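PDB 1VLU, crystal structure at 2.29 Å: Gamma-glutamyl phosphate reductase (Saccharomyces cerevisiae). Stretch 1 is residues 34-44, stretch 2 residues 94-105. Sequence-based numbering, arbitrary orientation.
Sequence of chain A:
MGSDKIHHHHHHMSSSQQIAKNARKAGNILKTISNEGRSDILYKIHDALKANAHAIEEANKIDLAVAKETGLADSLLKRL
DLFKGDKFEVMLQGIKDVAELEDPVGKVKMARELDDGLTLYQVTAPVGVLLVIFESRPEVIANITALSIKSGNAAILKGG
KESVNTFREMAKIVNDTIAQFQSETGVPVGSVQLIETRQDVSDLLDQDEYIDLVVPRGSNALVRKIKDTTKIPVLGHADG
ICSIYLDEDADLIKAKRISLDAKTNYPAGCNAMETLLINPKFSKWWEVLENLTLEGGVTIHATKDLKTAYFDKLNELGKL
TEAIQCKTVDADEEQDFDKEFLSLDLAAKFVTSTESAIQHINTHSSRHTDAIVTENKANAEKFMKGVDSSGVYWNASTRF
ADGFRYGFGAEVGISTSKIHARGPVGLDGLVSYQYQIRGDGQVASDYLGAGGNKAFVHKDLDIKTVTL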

# COMPACT_ATOMS: atom_id res chain seq x y z
N SER A 34 18.02 -15.98 18.42
CA SER A 34 17.73 -15.90 19.86
C SER A 34 18.01 -14.52 20.42
O SER A 34 18.77 -13.76 19.85
CB SER A 34 18.57 -16.92 20.61
OG SER A 34 19.95 -16.57 20.57
N ASN A 35 17.40 -14.20 21.55
CA ASN A 35 17.69 -12.96 22.26
C ASN A 35 19.16 -12.80 22.68
O ASN A 35 19.70 -11.69 22.66
CB ASN A 35 16.80 -12.85 23.50
CG ASN A 35 16.89 -11.50 24.14
OD1 ASN A 35 16.56 -10.49 23.52
ND2 ASN A 35 17.32 -11.46 25.39
N GLU A 36 19.80 -13.91 23.06
CA GLU A 36 21.22 -13.91 23.43
C GLU A 36 22.08 -13.51 22.24
O GLU A 36 23.06 -12.78 22.40
CB GLU A 36 21.67 -15.28 23.95
CG GLU A 36 20.77 -15.87 25.04
N GLY A 37 21.70 -13.99 21.05
CA GLY A 37 22.38 -13.65 19.80
C GLY A 37 22.16 -12.21 19.38
O GLY A 37 23.10 -11.52 19.00
N ARG A 38 20.92 -11.75 19.45
CA ARG A 38 20.60 -10.36 19.13
C ARG A 38 21.17 -9.37 20.15
O ARG A 38 21.65 -8.30 19.78
CB ARG A 38 19.10 -10.17 18.95
CG ARG A 38 18.53 -10.77 17.67
CD ARG A 38 17.00 -10.56 17.58
NE ARG A 38 16.24 -11.61 18.25
CZ ARG A 38 15.47 -11.44 19.33
NH1 ARG A 38 15.33 -10.25 19.89
NH2 ARG A 38 14.84 -12.47 19.85
N SER A 39 21.13 -9.71 21.44
CA SER A 39 21.70 -8.85 22.47
C SER A 39 23.23 -8.83 22.42
O SER A 39 23.86 -7.81 22.70
CB SER A 39 21.24 -9.31 23.85
OG SER A 39 19.83 -9.39 23.90
N ASP A 40 23.82 -9.97 22.06
CA ASP A 40 25.26 -10.14 22.02
C ASP A 40 25.91 -9.23 20.99
O ASP A 40 26.91 -8.57 21.28
CB ASP A 40 25.61 -11.60 21.71
CG ASP A 40 27.10 -11.90 21.87
OD1 ASP A 40 27.74 -11.27 22.76
OD2 ASP A 40 27.61 -12.76 21.12
N ILE A 41 25.35 -9.21 19.79
CA ILE A 41 25.87 -8.34 18.74
C ILE A 41 25.79 -6.86 19.17
O ILE A 41 26.62 -6.06 18.76
CB ILE A 41 25.20 -8.59 17.34
CG1 ILE A 41 26.06 -8.04 16.18
CG2 ILE A 41 23.80 -7.98 17.27
CD1 ILE A 41 27.55 -8.45 16.19
N LEU A 42 24.82 -6.51 20.01
CA LEU A 42 24.71 -5.13 20.50
C LEU A 42 25.84 -4.76 21.46
O LEU A 42 26.29 -3.61 21.47
CB LEU A 42 23.33 -4.85 21.13
CG LEU A 42 22.09 -4.88 20.22
CD1 LEU A 42 20.92 -4.26 20.95
CD2 LEU A 42 22.37 -4.16 18.87
N TYR A 43 26.31 -5.73 22.24
CA TYR A 43 27.45 -5.54 23.14
C TYR A 43 28.75 -5.39 22.38
O TYR A 43 29.58 -4.56 22.74
CB TYR A 43 27.56 -6.70 24.15
CG TYR A 43 26.51 -6.68 25.24
CD1 TYR A 43 26.34 -5.55 26.06
CD2 TYR A 43 25.69 -7.78 25.47
CE1 TYR A 43 25.37 -5.53 27.07
CE2 TYR A 43 24.73 -7.78 26.47
CZ TYR A 43 24.57 -6.64 27.27
OH TYR A 43 23.62 -6.65 28.26
N LYS A 44 28.91 -6.18 21.32
CA LYS A 44 30.09 -6.09 20.46
C LYS A 44 30.13 -4.73 19.73
O LYS A 44 31.20 -4.13 19.61
CB LYS A 44 30.10 -7.23 19.43
CG LYS A 44 29.97 -8.64 19.99
CD LYS A 44 31.17 -9.05 20.80
CE LYS A 44 31.19 -10.55 21.06
NZ LYS A 44 30.48 -10.95 22.31
N GLY A 94 22.91 3.86 25.92
CA GLY A 94 21.63 3.45 25.31
C GLY A 94 21.68 2.12 24.58
O GLY A 94 20.67 1.41 24.52
N ILE A 95 22.83 1.77 24.01
CA ILE A 95 22.98 0.49 23.33
C ILE A 95 22.89 -0.63 24.36
O ILE A 95 22.19 -1.63 24.15
CB ILE A 95 24.30 0.43 22.50
CG1 ILE A 95 24.36 1.60 21.51
CG2 ILE A 95 24.42 -0.90 21.74
CD1 ILE A 95 25.67 1.75 20.76
N LYS A 96 23.58 -0.44 25.49
CA LYS A 96 23.57 -1.39 26.62
C LYS A 96 22.18 -1.52 27.23
O LYS A 96 21.72 -2.64 27.47
CB LYS A 96 24.59 -1.00 27.70
CG LYS A 96 26.03 -1.37 27.35
CD LYS A 96 26.98 -1.12 28.53
N ASP A 97 21.54 -0.38 27.49
CA ASP A 97 20.16 -0.36 28.01
C ASP A 97 19.24 -1.21 27.16
O ASP A 97 18.46 -2.00 27.69
CB ASP A 97 19.60 1.07 28.09
CG ASP A 97 20.36 1.96 29.07
OD1 ASP A 97 21.08 1.43 29.95
OD2 ASP A 97 20.23 3.20 28.95
N VAL A 98 19.34 -1.05 25.84
CA VAL A 98 18.53 -1.82 24.91
C VAL A 98 18.90 -3.30 24.91
O VAL A 98 18.03 -4.15 24.93
CB VAL A 98 18.62 -1.24 23.48
CG1 VAL A 98 17.97 -2.17 22.49
CG2 VAL A 98 17.97 0.15 23.43
N ALA A 99 20.20 -3.61 24.89
CA ALA A 99 20.63 -5.02 24.89
C ALA A 99 20.18 -5.75 26.15
O ALA A 99 20.02 -6.96 26.15
CB ALA A 99 22.14 -5.12 24.73
N GLU A 100 19.95 -4.97 27.22
CA GLU A 100 19.59 -5.50 28.53
C GLU A 100 18.09 -5.67 28.72
O GLU A 100 17.66 -6.33 29.67
CB GLU A 100 20.18 -4.61 29.64
CG GLU A 100 21.60 -5.01 30.03
CD GLU A 100 22.45 -3.86 30.61
OE1 GLU A 100 21.90 -2.91 31.21
OE2 GLU A 100 23.70 -3.94 30.46
N LEU A 101 17.30 -5.09 27.82
CA LEU A 101 15.86 -5.25 27.86
C LEU A 101 15.47 -6.71 27.68
O LEU A 101 16.27 -7.53 27.19
CB LEU A 101 15.17 -4.41 26.79
CG LEU A 101 15.22 -2.89 26.91
CD1 LEU A 101 14.61 -2.24 25.66
CD2 LEU A 101 14.53 -2.42 28.19
N GLU A 102 14.25 -7.04 28.10
CA GLU A 102 13.69 -8.37 27.90
C GLU A 102 13.38 -8.51 26.42
O GLU A 102 12.98 -7.53 25.79
CB GLU A 102 12.40 -8.55 28.71
N ASP A 103 13.55 -9.71 25.86
CA ASP A 103 13.19 -9.98 24.47
C ASP A 103 11.81 -9.38 24.12
O ASP A 103 10.79 -9.78 24.69
CB ASP A 103 13.23 -11.48 24.16
CG ASP A 103 13.21 -11.78 22.65
OD1 ASP A 103 12.98 -10.86 21.83
OD2 ASP A 103 13.42 -12.94 22.27
N PRO A 104 11.79 -8.40 23.18
CA PRO A 104 10.54 -7.75 22.76
C PRO A 104 9.67 -8.66 21.90
O PRO A 104 8.52 -8.37 21.66
CB PRO A 104 11.03 -6.56 21.91
CG PRO A 104 12.51 -6.49 22.13
CD PRO A 104 12.96 -7.85 22.47
N VAL A 105 10.24 -9.76 21.45
CA VAL A 105 9.61 -10.61 20.46
C VAL A 105 9.26 -11.95 21.10
O VAL A 105 10.00 -12.47 21.95
CB VAL A 105 10.53 -10.76 19.23
CG1 VAL A 105 10.16 -11.95 18.35
CG2 VAL A 105 10.50 -9.47 18.44

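Helix 35-44 packs against helix 94-100 in a nearly antiparallel arrangement (170°), with the axes 8.9 Å apart at their closest. The backbones come nearest at Ser 39 and Ala 99, whose CA atoms lie 4.7 Å apart, an approach that the two small side chains permit. Ser 39 adopts the m rotamer, which turns its hydroxyl back along its own helix: OG donates to Asn 35 O at 2.6 Å. The same OG lies 3.3 Å from Ala 99 O.

One turn further on, Leu 42 points toward the partner helix and supplies much of the apolar part of the contact. Its CB sits 3.8 Å from Ala 99 CB and 4.1 Å from Ile 95 CG2, while its m,t conformation extends CD1 to within 3.9 Å of Val 98 CG1. The CA-to-CB bond of Tyr 43 is directed sideways, but chi1 of -73° (m) brings the ring back over the partner helix. Ala 99 CB lies over one ring face, 4.0 Å from the centroid of the Tyr 43 ring and 18° off its normal, a CH-pi contact. At the ring edge, Tyr 43 CE1 approaches Lys 96 CG at 4.2 Å, and Tyr 43 OH makes a weak hydrogen bond to Glu 100 OE2 at 3.5 Å.

Beyond the partner helix, the polar end of the contact is a salt bridge. Arg 38, with chi1 m and chi2 t, carries its guanidinium to Asp 103, which meets it near its plane: NH2 donates to Asp 103 OD2 at 2.8 Å and NH1 to Asp 103 OD1 at 3.1 Å. The t rotamer of Asp 103 also lets OD1 accept from Val 105 N at 3.0 Å, so one carboxylate both binds the arginine and accepts from the backbone two residues on. Beside this pair, Asn 35 OD1 packs 3.5 Å from Asp 103 CB.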